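PDB 2G9Z: thiamine pyrophosphokinase from Candida albicans, which catalyses the transfer of a pyrophosphate group from ATP to thiamine, giving the coenzyme thiamine pyrophosphate. Local coordinates for residues A[290-295]-A[324-329]; A[45-50]-A[254-259]; A[280-285]-A[303-308]. All coordinates share one frame; numbering follows the deposited sequence.

Contact 1. Residues A[290-295]-A[324-329]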
loop_
_atom_site.group_PDB
_atom_site.type_symbol
_atom_site.label_atom_id
_atom_site.label_comp_id
_atom_site.label_asym_id
_atom_site.label_seq_id
_atom_site.Cartn_x
_atom_site.Cartn_y
_atom_site.Cartn_z
ATOM N N ILE A 290 17.239 6.806 -10.798
ATOM C CA ILE A 290 17.551 6.394 -12.162
ATOM C C ILE A 290 17.640 4.879 -12.204
ATOM O O ILE A 290 18.361 4.279 -11.411
ATOM C CB ILE A 290 18.911 6.950 -12.636
ATOM C CG1 ILE A 290 19.004 8.449 -12.355
ATOM C CG2 ILE A 290 19.082 6.677 -14.127
ATOM C CD1 ILE A 290 18.014 9.278 -13.113
ATOM N N LEU A 291 16.924 4.268 -13.140
ATOM C CA LEU A 291 16.928 2.816 -13.261
ATOM C C LEU A 291 17.452 2.279 -14.593
ATOM O O LEU A 291 17.294 2.897 -15.645
ATOM C CB LEU A 291 15.512 2.275 -13.054
ATOM C CG LEU A 291 14.781 2.550 -11.735
ATOM C CD1 LEU A 291 13.314 2.144 -11.869
ATOM C CD2 LEU A 291 15.454 1.794 -10.611
ATOM N N ASN A 292 18.078 1.112 -14.518
ATOM C CA ASN A 292 18.588 0.394 -15.677
ATOM C C ASN A 292 18.275 -1.057 -15.376
ATOM O O ASN A 292 18.759 -1.600 -14.391
ATOM C CB ASN A 292 20.100 0.564 -15.836
ATOM C CG ASN A 292 20.476 1.903 -16.426
ATOM O OD1 ASN A 292 19.989 2.285 -17.491
ATOM N ND2 ASN A 292 21.355 2.624 -15.740
ATOM N N SER A 293 17.443 -1.683 -16.200
ATOM C CA SER A 293 17.102 -3.077 -15.962
ATOM C C SER A 293 17.456 -3.957 -17.147
ATOM O O SER A 293 17.497 -3.495 -18.285
ATOM C CB SER A 293 15.610 -3.226 -15.646
ATOM O OG SER A 293 14.800 -2.852 -16.744
ATOM N N TYR A 294 17.731 -5.223 -16.858
ATOM C CA TYR A 294 18.060 -6.211 -17.880
ATOM C C TYR A 294 17.306 -7.473 -17.479
ATOM O O TYR A 294 17.630 -8.094 -16.469
ATOM C CB TYR A 294 19.568 -6.477 -17.894
ATOM C CG TYR A 294 20.392 -5.213 -17.967
ATOM C CD1 TYR A 294 20.732 -4.641 -19.197
ATOM C CD2 TYR A 294 20.778 -4.551 -16.803
ATOM C CE1 TYR A 294 21.436 -3.435 -19.260
ATOM C CE2 TYR A 294 21.475 -3.352 -16.855
ATOM C CZ TYR A 294 21.800 -2.798 -18.083
ATOM O OH TYR A 294 22.481 -1.603 -18.118
ATOM N N GLY A 295 16.289 -7.840 -18.251
ATOM C CA GLY A 295 15.527 -9.029 -17.914
ATOM C C GLY A 295 14.054 -8.789 -17.632
ATOM O O GLY A 295 13.299 -9.736 -17.441
ATOM N N ILE A 324 18.463 -8.233 -13.847
ATOM C CA ILE A 324 19.283 -7.229 -13.199
ATOM C C ILE A 324 18.643 -5.849 -13.149
ATOM O O ILE A 324 18.048 -5.389 -14.121
ATOM C CB ILE A 324 20.634 -7.090 -13.920
ATOM C CG1 ILE A 324 21.440 -8.383 -13.762
ATOM C CG2 ILE A 324 21.397 -5.876 -13.384
ATOM C CD1 ILE A 324 22.699 -8.421 -14.599
ATOM N N VAL A 325 18.757 -5.195 -12.000
ATOM C CA VAL A 325 18.258 -3.834 -11.881
ATOM C C VAL A 325 19.327 -2.998 -11.210
ATOM O O VAL A 325 19.828 -3.348 -10.136
ATOM C CB VAL A 325 16.969 -3.717 -11.042
ATOM C CG1 VAL A 325 16.570 -2.238 -10.922
ATOM C CG2 VAL A 325 15.847 -4.512 -11.691
ATOM N N GLU A 326 19.703 -1.910 -11.865
ATOM C CA GLU A 326 20.678 -0.996 -11.296
ATOM C C GLU A 326 19.861 0.230 -10.915
ATOM O O GLU A 326 19.012 0.672 -11.682
ATOM C CB GLU A 326 21.745 -0.630 -12.324
ATOM C CG GLU A 326 22.740 0.401 -11.823
ATOM C CD GLU A 326 23.919 0.567 -12.759
ATOM O OE1 GLU A 326 23.702 0.602 -13.989
ATOM O OE2 GLU A 326 25.061 0.670 -12.265
ATOM N N CYS A 327 20.099 0.769 -9.727
ATOM C CA CYS A 327 19.339 1.932 -9.281
ATOM C C CYS A 327 20.237 2.957 -8.606
ATOM O O CYS A 327 21.163 2.595 -7.888
ATOM C CB CYS A 327 18.240 1.486 -8.318
ATOM S SG CYS A 327 18.845 0.618 -6.852
ATOM N N SER A 328 19.952 4.237 -8.831
ATOM C CA SER A 328 20.753 5.311 -8.245
ATOM C C SER A 328 20.561 5.470 -6.739
ATOM O O SER A 328 21.297 6.212 -6.094
ATOM C CB SER A 328 20.433 6.638 -8.931
ATOM O OG SER A 328 19.066 6.955 -8.787
ATOM N N ASP A 329 19.568 4.775 -6.193
ATOM C CA ASP A 329 19.250 4.821 -4.762
ATOM C C ASP A 329 18.323 3.665 -4.442
ATOM O O ASP A 329 17.698 3.098 -5.346
ATOM C CB ASP A 329 18.543 6.128 -4.399
ATOM C CG ASP A 329 19.450 7.100 -3.686
ATOM O OD1 ASP A 329 20.030 6.714 -2.651
ATOM O OD2 ASP A 329 19.576 8.249 -4.157
HETATM O O HOH W 1 20.808 3.189 -12.324
HETATM O O HOH W 2 23.646 -1.815 -14.918
#
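Asn292 and Glu326 sit opposite each other as an antiparallel hydrogen-bonded pair, with Glu326 N reaching Asn292 O at 2.7 Å and Asn292 N answering to Glu326 O. Their side chains rise side by side from the same face of the sheet. In Glu326, CB lies 3.8 Å from Asn292 O; CG stands anti to the backbone N (chi1 176°), and the extended chain carries the carboxylate beside the Asn292 amide. There OE1 lies 3.6 Å from Asn292 ND2, the amide and carboxylate planes 58° apart, and accepts a 2.6 Å bond from a water, which also has a weak link to Tyr294 OH. OE2 packs against Val255 CG2. Asn292 OD1 turns to Asn302 N. Further along this face, Ile324 CG2 meets the edge of the Tyr294 ring near its plane, 3.7 Å from CD2. On the other face Leu291 CD2 packs on Cys327 CB at 3.6 Å, beside Val325 CG1. Where the strand pairing ends, Ser328 OG accepts from Ile290 N at 2.7 Å, while Ser328 N donates to Ile290 O. The pairing makes strands 289-294 and 322-327 neighbours in one sheet of the beta-sandwich that forms the thiamine-binding domain of this kinase family.

Contact 2. Residues A[45-50]-A[254-259]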
loop_
_atom_site.group_PDB
_atom_site.type_symbol
_atom_site.label_atom_id
_atom_site.label_comp_id
_atom_site.label_asym_id
_atom_site.label_seq_id
_atom_site.Cartn_x
_atom_site.Cartn_y
_atom_site.Cartn_z
ATOM N N ASN A 45 24.640 -6.483 -5.520
ATOM C CA ASN A 45 23.811 -7.067 -4.478
ATOM C C ASN A 45 23.053 -8.244 -5.081
ATOM O O ASN A 45 22.331 -8.084 -6.062
ATOM C CB ASN A 45 22.818 -6.038 -3.936
ATOM C CG ASN A 45 21.959 -6.599 -2.817
ATOM O OD1 ASN A 45 22.476 -7.129 -1.834
ATOM N ND2 ASN A 45 20.639 -6.481 -2.960
ATOM N N HIS A 46 23.236 -9.427 -4.504
ATOM C CA HIS A 46 22.557 -10.620 -4.989
ATOM C C HIS A 46 21.329 -10.864 -4.126
ATOM O O HIS A 46 21.435 -10.959 -2.903
ATOM C CB HIS A 46 23.484 -11.839 -4.920
ATOM C CG HIS A 46 22.925 -13.063 -5.580
ATOM N ND1 HIS A 46 23.511 -14.305 -5.465
ATOM C CD2 HIS A 46 21.841 -13.232 -6.376
ATOM C CE1 HIS A 46 22.813 -15.186 -6.161
ATOM N NE2 HIS A 46 21.795 -14.560 -6.724
ATOM N N ILE A 47 20.167 -10.945 -4.764
ATOM C CA ILE A 47 18.912 -11.176 -4.055
ATOM C C ILE A 47 18.254 -12.458 -4.552
ATOM O O ILE A 47 18.088 -12.645 -5.755
ATOM C CB ILE A 47 17.894 -10.033 -4.290
ATOM C CG1 ILE A 47 18.556 -8.668 -4.111
ATOM C CG2 ILE A 47 16.742 -10.174 -3.308
ATOM C CD1 ILE A 47 17.648 -7.505 -4.473
ATOM N N GLN A 48 17.878 -13.329 -3.622
ATOM C CA GLN A 48 17.212 -14.590 -3.945
ATOM C C GLN A 48 15.932 -14.617 -3.124
ATOM O O GLN A 48 15.842 -15.305 -2.106
ATOM C CB GLN A 48 18.101 -15.769 -3.565
ATOM C CG GLN A 48 19.372 -15.863 -4.378
ATOM C CD GLN A 48 20.312 -16.918 -3.844
ATOM O OE1 GLN A 48 20.941 -16.734 -2.803
ATOM N NE2 GLN A 48 20.401 -18.040 -4.543
ATOM N N PRO A 49 14.913 -13.872 -3.571
ATOM C CA PRO A 49 13.617 -13.770 -2.890
ATOM C C PRO A 49 12.837 -15.060 -2.679
ATOM O O PRO A 49 12.084 -15.174 -1.715
ATOM C CB PRO A 49 12.827 -12.799 -3.771
ATOM C CG PRO A 49 13.889 -12.079 -4.588
ATOM C CD PRO A 49 14.868 -13.177 -4.868
ATOM N N PHE A 50 13.028 -16.034 -3.565
ATOM C CA PHE A 50 12.248 -17.262 -3.495
ATOM C C PHE A 50 12.894 -18.512 -2.924
ATOM O O PHE A 50 12.378 -19.615 -3.111
ATOM C CB PHE A 50 11.695 -17.553 -4.889
ATOM C CG PHE A 50 11.042 -16.364 -5.522
ATOM C CD1 PHE A 50 9.790 -15.933 -5.091
ATOM C CD2 PHE A 50 11.702 -15.631 -6.500
ATOM C CE1 PHE A 50 9.208 -14.788 -5.622
ATOM C CE2 PHE A 50 11.126 -14.483 -7.039
ATOM C CZ PHE A 50 9.875 -14.062 -6.594
ATOM N N GLY A 254 22.833 0.831 -6.510
ATOM C CA GLY A 254 23.866 0.112 -7.233
ATOM C C GLY A 254 23.261 -0.997 -8.077
ATOM O O GLY A 254 22.089 -0.939 -8.441
ATOM N N VAL A 255 24.062 -2.013 -8.382
ATOM C CA VAL A 255 23.606 -3.136 -9.188
ATOM C C VAL A 255 22.985 -4.236 -8.324
ATOM O O VAL A 255 23.519 -4.603 -7.276
ATOM C CB VAL A 255 24.782 -3.741 -9.998
ATOM C CG1 VAL A 255 24.280 -4.867 -10.897
ATOM C CG2 VAL A 255 25.442 -2.660 -10.838
ATOM N N ASN A 256 21.846 -4.751 -8.770
ATOM C CA ASN A 256 21.155 -5.822 -8.062
ATOM C C ASN A 256 20.914 -6.967 -9.033
ATOM O O ASN A 256 20.442 -6.754 -10.144
ATOM C CB ASN A 256 19.791 -5.345 -7.536
ATOM C CG ASN A 256 19.909 -4.291 -6.455
ATOM O OD1 ASN A 256 20.060 -4.600 -5.264
ATOM N ND2 ASN A 256 19.847 -3.036 -6.864
ATOM N N TYR A 257 21.250 -8.179 -8.620
ATOM C CA TYR A 257 21.009 -9.342 -9.456
ATOM C C TYR A 257 19.995 -10.191 -8.704
ATOM O O TYR A 257 20.284 -10.696 -7.622
ATOM C CB TYR A 257 22.300 -10.135 -9.693
ATOM C CG TYR A 257 22.077 -11.456 -10.409
ATOM C CD1 TYR A 257 21.367 -11.513 -11.606
ATOM C CD2 TYR A 257 22.574 -12.651 -9.881
ATOM C CE1 TYR A 257 21.152 -12.727 -12.264
ATOM C CE2 TYR A 257 22.365 -13.871 -10.529
ATOM C CZ TYR A 257 21.655 -13.902 -11.717
ATOM O OH TYR A 257 21.445 -15.104 -12.357
ATOM N N ILE A 258 18.796 -10.310 -9.262
ATOM C CA ILE A 258 17.739 -11.096 -8.639
ATOM C C ILE A 258 17.708 -12.431 -9.364
ATOM O O ILE A 258 17.504 -12.466 -10.572
ATOM C CB ILE A 258 16.354 -10.407 -8.784
ATOM C CG1 ILE A 258 16.346 -9.056 -8.062
ATOM C CG2 ILE A 258 15.268 -11.300 -8.207
ATOM C CD1 ILE A 258 17.165 -7.973 -8.745
ATOM N N SER A 259 17.916 -13.526 -8.634
ATOM C CA SER A 259 17.925 -14.846 -9.258
ATOM C C SER A 259 17.001 -15.852 -8.593
ATOM O O SER A 259 16.613 -15.698 -7.436
ATOM C CB SER A 259 19.351 -15.409 -9.288
ATOM O OG SER A 259 19.825 -15.669 -7.979
HETATM O O HOH W 3 19.079 -18.467 -7.210
HETATM O O HOH W 4 15.287 -16.811 -5.299
#
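Ser259 OG is gripped by His46 NE2 at 2.6 Å and by a water at 3.0 Å that also accepts from Gln48 NE2. The hydroxyl lies at the edge of the imidazole, near its plane. In His46, CG lies anti to the backbone N (chi1 -172°); the ring edge meets the neighbouring strand, with CD2 3.2 Å from Tyr257 O. That carbonyl also accepts from Ile47 N. The His46 and Tyr257 rings are nearly parallel, 24° between planes, but slid so far apart that they barely overlap. On the face bearing Asn45 and Ile47, Asn45 ND2 donates to Asn256 OD1 at 3.0 Å, within the acceptor's carbonyl plane, although the two amides are turned 89° to each other. Asn256 ND2 is held in turn by Lys252 O and Val325 O. Beyond this pair, Ile47 CD1 packs 4.1 Å from Ile258 CG1, and Pro49 CD lies 3.9 Å from Ile258 CG2. One face of this parallel pairing therefore mixes an amide-amide bond with apolar packing on Ile258; elsewhere, the short imidazole bond and the water hold the Ser259 hydroxyl at the ring edge, where either His46 NE2 or Ser259 OG could donate.

Contact 3. Residues A[280-285]-A[303-308]. With VNP (3-[(4-amino-2-methylpyrimidin-5-yl)methyl]-5-(2-{[hydroxy(phosphonoamino)phosphoryl]oxy}ethyl)-4-methyl-1,3-thiazol-3-I um), chain N.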
loop_
_atom_site.group_PDB
_atom_site.type_symbol
_atom_site.label_atom_id
_atom_site.label_comp_id
_atom_site.label_asym_id
_atom_site.label_seq_id
_atom_site.Cartn_x
_atom_site.Cartn_y
_atom_site.Cartn_z
ATOM N N LEU A 280 8.478 -1.424 -9.627
ATOM C CA LEU A 280 9.598 -0.746 -8.980
ATOM C C LEU A 280 8.968 0.511 -8.418
ATOM O O LEU A 280 8.522 1.371 -9.165
ATOM C CB LEU A 280 10.692 -0.423 -10.000
ATOM C CG LEU A 280 11.428 -1.666 -10.514
ATOM C CD1 LEU A 280 10.546 -2.423 -11.496
ATOM C CD2 LEU A 280 12.729 -1.254 -11.189
ATOM N N LEU A 281 8.933 0.606 -7.095
ATOM C CA LEU A 281 8.252 1.711 -6.434
ATOM C C LEU A 281 9.141 2.673 -5.657
ATOM O O LEU A 281 9.682 2.331 -4.609
ATOM C CB LEU A 281 7.176 1.099 -5.531
ATOM C CG LEU A 281 6.632 -0.159 -6.236
ATOM C CD1 LEU A 281 5.817 -1.004 -5.291
ATOM C CD2 LEU A 281 5.821 0.248 -7.463
ATOM N N PRO A 282 9.296 3.903 -6.171
ATOM C CA PRO A 282 10.124 4.937 -5.540
ATOM C C PRO A 282 9.376 5.590 -4.380
ATOM O O PRO A 282 8.855 6.699 -4.504
ATOM C CB PRO A 282 10.387 5.902 -6.690
ATOM C CG PRO A 282 9.091 5.874 -7.438
ATOM C CD PRO A 282 8.704 4.395 -7.432
ATOM N N LEU A 283 9.336 4.893 -3.250
ATOM C CA LEU A 283 8.624 5.372 -2.074
ATOM C C LEU A 283 9.467 6.079 -1.010
ATOM O O LEU A 283 8.968 6.364 0.078
ATOM C CB LEU A 283 7.865 4.199 -1.447
ATOM C CG LEU A 283 6.776 3.632 -2.369
ATOM C CD1 LEU A 283 6.260 2.295 -1.863
ATOM C CD2 LEU A 283 5.650 4.647 -2.470
ATOM N N SER A 284 10.728 6.375 -1.311
ATOM C CA SER A 284 11.587 7.052 -0.335
ATOM C C SER A 284 11.640 8.564 -0.554
ATOM O O SER A 284 11.001 9.094 -1.456
ATOM C CB SER A 284 13.011 6.501 -0.407
ATOM O OG SER A 284 13.679 6.998 -1.550
ATOM N N ASN A 285 12.427 9.246 0.274
ATOM C CA ASN A 285 12.576 10.693 0.192
ATOM C C ASN A 285 13.733 11.075 -0.731
ATOM O O ASN A 285 14.172 12.225 -0.752
ATOM C CB ASN A 285 12.803 11.275 1.594
ATOM C CG ASN A 285 14.155 10.902 2.171
ATOM O OD1 ASN A 285 14.746 9.888 1.798
ATOM N ND2 ASN A 285 14.644 11.714 3.102
ATOM N N TRP A 303 16.199 5.426 -16.926
ATOM C CA TRP A 303 14.806 5.805 -16.724
ATOM C C TRP A 303 14.604 6.390 -15.326
ATOM O O TRP A 303 14.793 5.692 -14.323
ATOM C CB TRP A 303 13.931 4.565 -16.908
ATOM C CG TRP A 303 12.502 4.839 -17.221
ATOM C CD1 TRP A 303 11.993 5.290 -18.404
ATOM C CD2 TRP A 303 11.383 4.628 -16.355
ATOM N NE1 TRP A 303 10.623 5.365 -18.331
ATOM C CE2 TRP A 303 10.222 4.966 -17.082
ATOM C CE3 TRP A 303 11.249 4.181 -15.033
ATOM C CZ2 TRP A 303 8.938 4.873 -16.532
ATOM C CZ3 TRP A 303 9.974 4.089 -14.485
ATOM C CH2 TRP A 303 8.837 4.433 -15.235
ATOM N N LYS A 304 14.215 7.664 -15.270
ATOM C CA LYS A 304 14.001 8.369 -14.003
ATOM C C LYS A 304 12.610 8.113 -13.441
ATOM O O LYS A 304 11.603 8.362 -14.107
ATOM C CB LYS A 304 14.179 9.877 -14.192
ATOM C CG LYS A 304 15.505 10.285 -14.794
ATOM C CD LYS A 304 15.546 11.778 -15.054
ATOM C CE LYS A 304 16.801 12.169 -15.814
ATOM N NZ LYS A 304 16.795 13.614 -16.180
ATOM N N THR A 305 12.560 7.633 -12.204
ATOM C CA THR A 305 11.286 7.334 -11.569
ATOM C C THR A 305 11.085 8.066 -10.242
ATOM O O THR A 305 12.027 8.265 -9.472
ATOM C CB THR A 305 11.142 5.818 -11.322
ATOM O OG1 THR A 305 9.825 5.542 -10.825
ATOM C CG2 THR A 305 12.186 5.329 -10.314
ATOM N N GLU A 306 9.849 8.475 -9.987
ATOM C CA GLU A 306 9.519 9.162 -8.746
ATOM C C GLU A 306 8.011 9.319 -8.624
ATOM O O GLU A 306 7.292 9.269 -9.622
ATOM C CB GLU A 306 10.195 10.543 -8.700
ATOM C CG GLU A 306 9.626 11.580 -9.664
ATOM C CD GLU A 306 10.403 12.892 -9.631
ATOM O OE1 GLU A 306 10.733 13.370 -8.523
ATOM O OE2 GLU A 306 10.680 13.451 -10.711
ATOM N N MET A 307 7.528 9.470 -7.397
ATOM C CA MET A 307 6.105 9.669 -7.190
ATOM C C MET A 307 5.840 11.060 -7.756
ATOM O O MET A 307 6.712 11.932 -7.687
ATOM C CB MET A 307 5.766 9.589 -5.696
ATOM C CG MET A 307 5.939 8.192 -5.120
ATOM S SD MET A 307 4.953 6.919 -5.977
ATOM C CE MET A 307 3.379 7.028 -5.062
ATOM N N LEU A 308 4.655 11.259 -8.327
ATOM C CA LEU A 308 4.299 12.528 -8.963
ATOM C C LEU A 308 4.946 12.529 -10.342
ATOM O O LEU A 308 5.013 13.554 -11.012
ATOM C CB LEU A 308 4.816 13.730 -8.164
ATOM C CG LEU A 308 3.989 14.260 -6.996
ATOM C CD1 LEU A 308 2.819 15.089 -7.509
ATOM C CD2 LEU A 308 3.525 13.094 -6.154
HETATM O O2G VNP N . -1.926 -6.189 -16.888
HETATM P PG VNP N . -2.279 -5.949 -15.338
HETATM O O3G VNP N . -1.126 -6.297 -14.476
HETATM O O1G VNP N . -3.557 -6.877 -15.030
HETATM N N3B VNP N . -2.732 -4.400 -15.152
HETATM P PB VNP N . -3.514 -3.776 -16.430
HETATM O O2B VNP N . -4.074 -2.462 -16.042
HETATM O O1B VNP N . -4.454 -4.800 -16.934
HETATM O O1 VNP N . -2.361 -3.565 -17.536
HETATM C C7 VNP N . -1.224 -2.712 -17.357
HETATM C C12 VNP N . -0.818 -2.240 -18.754
HETATM C C11 VNP N . 0.472 -1.420 -18.865
HETATM C C10 VNP N . 1.786 -2.201 -18.778
HETATM C CM4 VNP N . 1.920 -3.651 -19.250
HETATM S S1 VNP N . 0.778 -0.129 -17.615
HETATM C C9 VNP N . 2.514 -0.316 -17.728
HETATM N N5 VNP N . 2.798 -1.517 -18.236
HETATM C C7A VNP N . 4.137 -2.120 -18.133
HETATM C C5A VNP N . 5.271 -1.094 -18.051
HETATM C C6A VNP N . 6.048 -1.125 -16.899
HETATM N N1A VNP N . 7.104 -0.345 -16.769
HETATM C C2A VNP N . 7.459 0.504 -17.744
HETATM C CM2 VNP N . 8.711 1.367 -17.576
HETATM N N3A VNP N . 6.737 0.576 -18.870
HETATM C C4A VNP N . 5.656 -0.199 -19.046
HETATM N N4A VNP N . 4.969 -0.099 -20.181
HETATM O O HOH W 5 9.571 2.691 -11.229
#
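An inverse gamma turn centred on Pro282 follows strand 277-281 and packs against the end of strand 303-305 in the thiamine-binding beta-sandwich domain, beside the ligand pocket and the subunit interface. The turn is closed by a weak bond from Leu283 N to Leu281 O; the CB of Pro282 points toward the other segment, and ring atom CG touches it. This CG lies 3.5 Å from Thr305 OG1 and 3.6 Å from Glu306 CA, while CB faces Thr305 CG2. On the carbonyl side, Pro282 O has Met307 CG at 3.3 Å. The methionine chain then bends at chi2 (-57°) and chi3 (-88°), and its methyl CE comes to rest 4.2 Å from Leu283 CD2. These contacts are van der Waals packing; the polar link is a water that donates to Leu280 O at 2.7 Å and to Thr305 OG1 at 2.9 Å. Thr305 OG1, anti to its backbone N (chi1 -174°), is also bonded to Gln310 O. Dimer contacts extend the packing: Met307 touches Leu283 of the second subunit, and Leu308 N bonds to Asn225 OD1 of that subunit. The bound imido analogue of thiamine pyrophosphate spans the same interface, held by Ser312 and Arg316 of this chain and by Gln151, Asp155 and Arg216 of the second subunit. Trp303, in the same strand as Thr305, lines the pocket. One face of its indole receives the methyl group on the pyrimidine, CM2, which sits above the plane, offset toward the rim, 3.7 Å from CZ2.

Contacts 1 and 2 share a sheet: strands 322-327 and 254-259 are neighbours in it, joined by probable bonds from Gly254 N to Cys327 O and from Asn256 N to Val325 O. Contact 3 links this sheet, through strand 303-305, to strand 277-281 of the other sheet; Leu291 N probably bonds to Trp303 O, and Leu291 CD1 packs on Leu280 and Thr305. Backbone bonding dominates the partly buried contacts 1 and 2. Contact 1 gathers Asn292 and Glu326 on one face; contact 2 has polar bonds on both, with His46 and Gln48 exposed. Contact 3, the most buried, relies on van der Waals packing and a bridging water, and it alone reaches the second subunit and the ligand.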